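Local atomic coordinates of probable thiosulfate sulfurtransferase (Thermus thermophilus, PDB entry 2EG4), a protein that probably transfers sulfur from thiosulfate to an acceptor such as cyanide, and binds a zinc ion. Residues Pro183-Ser197 with Leu207-His219. Sequence-based numbering, arbitrary orientation.
With ZN (zinc ion), chain C; SO4 (sulfate ion), chain D.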
# COMPACT_ATOMS: atom_id res chain seq x y z
N PRO A 183 -11.28 -7.25 -16.22
CA PRO A 183 -11.82 -7.58 -14.91
C PRO A 183 -11.65 -9.05 -14.57
O PRO A 183 -11.76 -9.92 -15.43
CB PRO A 183 -13.28 -7.17 -15.02
CG PRO A 183 -13.21 -5.97 -15.92
CD PRO A 183 -12.24 -6.42 -16.99
N GLY A 184 -11.36 -9.32 -13.30
CA GLY A 184 -11.19 -10.69 -12.84
C GLY A 184 -9.81 -11.28 -13.02
O GLY A 184 -9.52 -12.32 -12.44
N GLN A 185 -8.97 -10.63 -13.82
CA GLN A 185 -7.61 -11.11 -14.07
C GLN A 185 -6.68 -10.96 -12.87
O GLN A 185 -6.67 -9.91 -12.22
CB GLN A 185 -7.00 -10.37 -15.26
CG GLN A 185 -5.63 -10.88 -15.65
CD GLN A 185 -5.22 -10.46 -17.05
OE1 GLN A 185 -5.98 -9.78 -17.75
NE2 GLN A 185 -4.02 -10.85 -17.48
N GLU A 186 -5.90 -12.00 -12.61
CA GLU A 186 -4.93 -12.00 -11.52
C GLU A 186 -3.69 -11.24 -11.96
O GLU A 186 -3.03 -11.59 -12.93
CB GLU A 186 -4.51 -13.43 -11.17
CG GLU A 186 -5.59 -14.26 -10.51
CD GLU A 186 -5.87 -13.82 -9.08
OE1 GLU A 186 -4.92 -13.39 -8.39
OE2 GLU A 186 -7.04 -13.93 -8.65
N VAL A 187 -3.35 -10.19 -11.21
CA VAL A 187 -2.19 -9.39 -11.55
C VAL A 187 -1.43 -9.10 -10.27
O VAL A 187 -2.04 -8.78 -9.26
CB VAL A 187 -2.61 -8.04 -12.16
CG1 VAL A 187 -1.38 -7.26 -12.63
CG2 VAL A 187 -3.58 -8.28 -13.31
N GLY A 188 -0.12 -9.27 -10.32
CA GLY A 188 0.70 -8.98 -9.16
C GLY A 188 1.40 -7.67 -9.46
O GLY A 188 1.65 -7.35 -10.62
N VAL A 189 1.66 -6.88 -8.43
CA VAL A 189 2.35 -5.62 -8.63
C VAL A 189 3.44 -5.48 -7.59
O VAL A 189 3.28 -5.94 -6.46
CB VAL A 189 1.39 -4.40 -8.50
CG1 VAL A 189 0.48 -4.32 -9.74
CG2 VAL A 189 0.54 -4.52 -7.27
N TYR A 190 4.55 -4.87 -7.97
CA TYR A 190 5.64 -4.68 -7.02
C TYR A 190 6.49 -3.47 -7.39
O TYR A 190 6.35 -2.90 -8.47
CB TYR A 190 6.53 -5.94 -6.96
CG TYR A 190 7.52 -6.05 -8.09
CD1 TYR A 190 8.79 -5.48 -7.99
CD2 TYR A 190 7.21 -6.76 -9.25
CE1 TYR A 190 9.73 -5.61 -9.01
CE2 TYR A 190 8.15 -6.89 -10.29
CZ TYR A 190 9.40 -6.32 -10.16
OH TYR A 190 10.36 -6.44 -11.14
N CYS A 191 7.34 -3.06 -6.45
CA CYS A 191 8.27 -1.96 -6.68
C CYS A 191 9.44 -2.10 -5.71
O CYS A 191 9.98 -3.19 -5.62
CB CYS A 191 7.57 -0.61 -6.54
SG CYS A 191 6.65 -0.37 -5.02
N HIS A 192 9.83 -1.04 -4.99
CA HIS A 192 10.95 -1.17 -4.05
C HIS A 192 10.51 -1.72 -2.70
O HIS A 192 11.07 -2.69 -2.21
CB HIS A 192 11.65 0.17 -3.84
CG HIS A 192 12.79 0.10 -2.86
ND1 HIS A 192 12.84 0.87 -1.72
CD2 HIS A 192 13.88 -0.70 -2.83
CE1 HIS A 192 13.92 0.55 -1.03
NE2 HIS A 192 14.57 -0.40 -1.68
N SER A 193 9.50 -1.11 -2.09
CA SER A 193 9.05 -1.62 -0.82
C SER A 193 7.53 -1.63 -0.74
O SER A 193 6.96 -1.50 0.34
CB SER A 193 9.64 -0.84 0.36
OG SER A 193 9.25 0.53 0.36
N GLY A 194 6.90 -1.77 -1.91
CA GLY A 194 5.45 -1.89 -1.99
C GLY A 194 4.58 -0.65 -1.90
O GLY A 194 3.37 -0.77 -1.76
N ALA A 195 5.18 0.54 -1.98
CA ALA A 195 4.43 1.79 -1.87
C ALA A 195 3.72 2.17 -3.18
O ALA A 195 2.49 2.30 -3.22
CB ALA A 195 5.38 2.94 -1.41
N ARG A 196 4.48 2.36 -4.25
CA ARG A 196 3.85 2.69 -5.52
C ARG A 196 2.97 1.55 -6.00
O ARG A 196 1.96 1.78 -6.69
CB ARG A 196 4.90 3.01 -6.57
CG ARG A 196 5.54 4.38 -6.40
CD ARG A 196 6.72 4.53 -7.36
NE ARG A 196 7.89 3.79 -6.86
CZ ARG A 196 9.06 3.71 -7.49
NH1 ARG A 196 9.23 4.31 -8.66
NH2 ARG A 196 10.08 3.09 -6.90
N SER A 197 3.34 0.32 -5.65
CA SER A 197 2.53 -0.81 -6.07
C SER A 197 1.24 -0.85 -5.30
O SER A 197 0.25 -1.39 -5.78
CB SER A 197 3.32 -2.13 -5.98
OG SER A 197 4.00 -2.26 -4.74
N LEU A 207 -10.90 -1.13 -10.76
CA LEU A 207 -11.29 -1.41 -12.14
C LEU A 207 -11.70 -2.87 -12.29
O LEU A 207 -11.95 -3.34 -13.40
CB LEU A 207 -10.15 -1.07 -13.10
CG LEU A 207 -9.81 0.43 -13.18
CD1 LEU A 207 -8.51 0.63 -13.94
CD2 LEU A 207 -10.97 1.19 -13.83
N GLY A 208 -11.75 -3.59 -11.17
CA GLY A 208 -12.17 -4.98 -11.21
C GLY A 208 -11.10 -6.04 -11.37
O GLY A 208 -11.42 -7.23 -11.43
N VAL A 209 -9.84 -5.61 -11.44
CA VAL A 209 -8.72 -6.54 -11.59
C VAL A 209 -8.31 -7.10 -10.23
O VAL A 209 -8.26 -6.38 -9.25
CB VAL A 209 -7.52 -5.83 -12.24
CG1 VAL A 209 -6.28 -6.70 -12.14
CG2 VAL A 209 -7.84 -5.51 -13.70
N ARG A 210 -8.03 -8.40 -10.18
CA ARG A 210 -7.62 -9.02 -8.93
C ARG A 210 -6.13 -8.81 -8.69
O ARG A 210 -5.29 -9.72 -8.82
CB ARG A 210 -7.97 -10.51 -8.95
CG ARG A 210 -9.49 -10.76 -8.93
CD ARG A 210 -9.85 -12.23 -9.13
NE ARG A 210 -11.29 -12.41 -9.28
CZ ARG A 210 -11.85 -13.46 -9.88
NH1 ARG A 210 -11.08 -14.42 -10.39
NH2 ARG A 210 -13.16 -13.55 -9.99
N ALA A 211 -5.79 -7.58 -8.34
CA ALA A 211 -4.40 -7.23 -8.07
C ALA A 211 -3.97 -7.63 -6.65
O ALA A 211 -4.74 -7.53 -5.71
CB ALA A 211 -4.20 -5.73 -8.27
N ARG A 212 -2.73 -8.10 -6.52
CA ARG A 212 -2.17 -8.52 -5.24
C ARG A 212 -0.83 -7.82 -5.16
O ARG A 212 -0.09 -7.77 -6.14
CB ARG A 212 -1.94 -10.03 -5.20
CG ARG A 212 -3.19 -10.87 -5.28
CD ARG A 212 -2.79 -12.33 -5.43
NE ARG A 212 -2.04 -12.79 -4.26
CZ ARG A 212 -1.46 -13.98 -4.17
NH1 ARG A 212 -1.54 -14.84 -5.17
NH2 ARG A 212 -0.81 -14.32 -3.06
N ASN A 213 -0.50 -7.30 -3.98
CA ASN A 213 0.70 -6.50 -3.77
C ASN A 213 1.87 -7.26 -3.15
O ASN A 213 1.72 -7.81 -2.07
CB ASN A 213 0.31 -5.31 -2.85
CG ASN A 213 1.36 -4.19 -2.78
OD1 ASN A 213 1.35 -3.36 -1.84
ND2 ASN A 213 2.23 -4.13 -3.75
N TYR A 214 3.01 -7.26 -3.83
CA TYR A 214 4.21 -7.92 -3.33
C TYR A 214 4.85 -6.89 -2.42
O TYR A 214 5.72 -6.12 -2.82
CB TYR A 214 5.18 -8.27 -4.47
CG TYR A 214 6.50 -8.85 -3.98
CD1 TYR A 214 6.60 -9.45 -2.72
CD2 TYR A 214 7.66 -8.75 -4.75
CE1 TYR A 214 7.83 -9.93 -2.25
CE2 TYR A 214 8.87 -9.23 -4.29
CZ TYR A 214 8.95 -9.82 -3.03
OH TYR A 214 10.16 -10.25 -2.57
N LEU A 215 4.41 -6.90 -1.16
CA LEU A 215 4.87 -5.94 -0.18
C LEU A 215 6.38 -5.95 0.04
O LEU A 215 6.99 -4.88 0.14
CB LEU A 215 4.11 -6.17 1.13
CG LEU A 215 4.34 -5.16 2.24
CD1 LEU A 215 4.04 -3.73 1.75
CD2 LEU A 215 3.45 -5.54 3.40
N GLY A 216 7.01 -7.13 0.09
CA GLY A 216 8.46 -7.17 0.26
C GLY A 216 9.16 -6.46 -0.87
O GLY A 216 10.19 -5.76 -0.70
N SER A 217 8.60 -6.65 -2.06
CA SER A 217 9.09 -6.03 -3.28
C SER A 217 10.57 -6.26 -3.55
O SER A 217 11.17 -7.20 -3.02
CB SER A 217 8.79 -4.52 -3.29
OG SER A 217 7.49 -4.27 -3.79
N MET A 218 11.16 -5.41 -4.39
CA MET A 218 12.57 -5.55 -4.79
C MET A 218 13.59 -5.51 -3.63
O MET A 218 14.62 -6.19 -3.69
CB MET A 218 12.91 -4.47 -5.84
CG MET A 218 13.88 -4.93 -6.92
SD MET A 218 13.28 -6.37 -7.91
CE MET A 218 14.86 -7.08 -8.29
N HIS A 219 13.31 -4.74 -2.59
CA HIS A 219 14.25 -4.72 -1.47
C HIS A 219 14.36 -6.13 -0.88
O HIS A 219 15.47 -6.67 -0.74
CB HIS A 219 13.80 -3.73 -0.38
CG HIS A 219 14.81 -3.54 0.71
ND1 HIS A 219 15.81 -2.60 0.63
CD2 HIS A 219 14.99 -4.19 1.88
CE1 HIS A 219 16.58 -2.68 1.71
NE2 HIS A 219 16.10 -3.64 2.48
ZN ZN C . 16.34 -1.23 -0.92
S SO4 D . 8.47 2.28 -3.67
O1 SO4 D . 9.46 3.26 -3.12
O2 SO4 D . 9.08 1.59 -4.85
O3 SO4 D . 8.13 1.27 -2.61
O4 SO4 D . 7.23 3.01 -4.09
O HOH W 1 -2.86 -11.57 -8.39
O HOH W 2 -8.68 -15.76 -9.53
O HOH W 3 -3.32 -15.28 -7.02
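His192 and His219 reach out together, their ring planes nearly perpendicular (86°), and bring NE2 of His192 and ND1 of His219 to the same zinc ion; Cys151 and Cys152 complete the site. A chi1 of -172° swings CG of His219 away from the backbone N and sets ND1 at the metal. In the backbone, the His219 N-H meets a lone pair of His192 O, in the carbonyl plane, at 3.1 Å.

One residue back, the backbone of Cys191 is held at both its N and its O: the N donates almost straight to Ser217 OG (2.9 Å), and the O accepts from Met218 N. Ser217 OG in turn donates to Tyr214 O at 2.7 Å, which fixes the hydroxyl's rotation. Cys191 stands where rhodaneses carry their catalytic cysteine, at the head of the six-residue loop, Cys191 to Arg196, that cradles an anion. Here a sulfate, probably from the crystallisation liquor, sits in it, gripped by the backbone N of His192, Ser193, Ala195 and Arg196. The Arg196 guanidinium comes edge-on, NH2 giving 2.7 Å to sulfate O2 and NE 3.0 Å to O4; a methionine here would probably leave the anion without this charged partner and Glu142 without its salt bridge.

The Met218 side chain lies beside Tyr190, its SD 3.8 Å from CE1, an oblique Met-aromatic contact. At the far end, Glu186 bends over Arg210 CD, its carboxylate 44° from the guanidinium plane; the charges meet through a water, with only a weak bond on the arginine side. Val187 CG2 presses on Val209 CG1 (3.3 Å), tighter than usual.

Strands 186-190 and 210-213 run parallel, joined by helix 195-206 in a beta-alpha-beta unit. That helix packs Leu204 against Val189, Val209 and Ala211. Strand 210-213 is an outermost strand of the parallel sheet, and strand 186-190 pairs on its other side with strand 134-136.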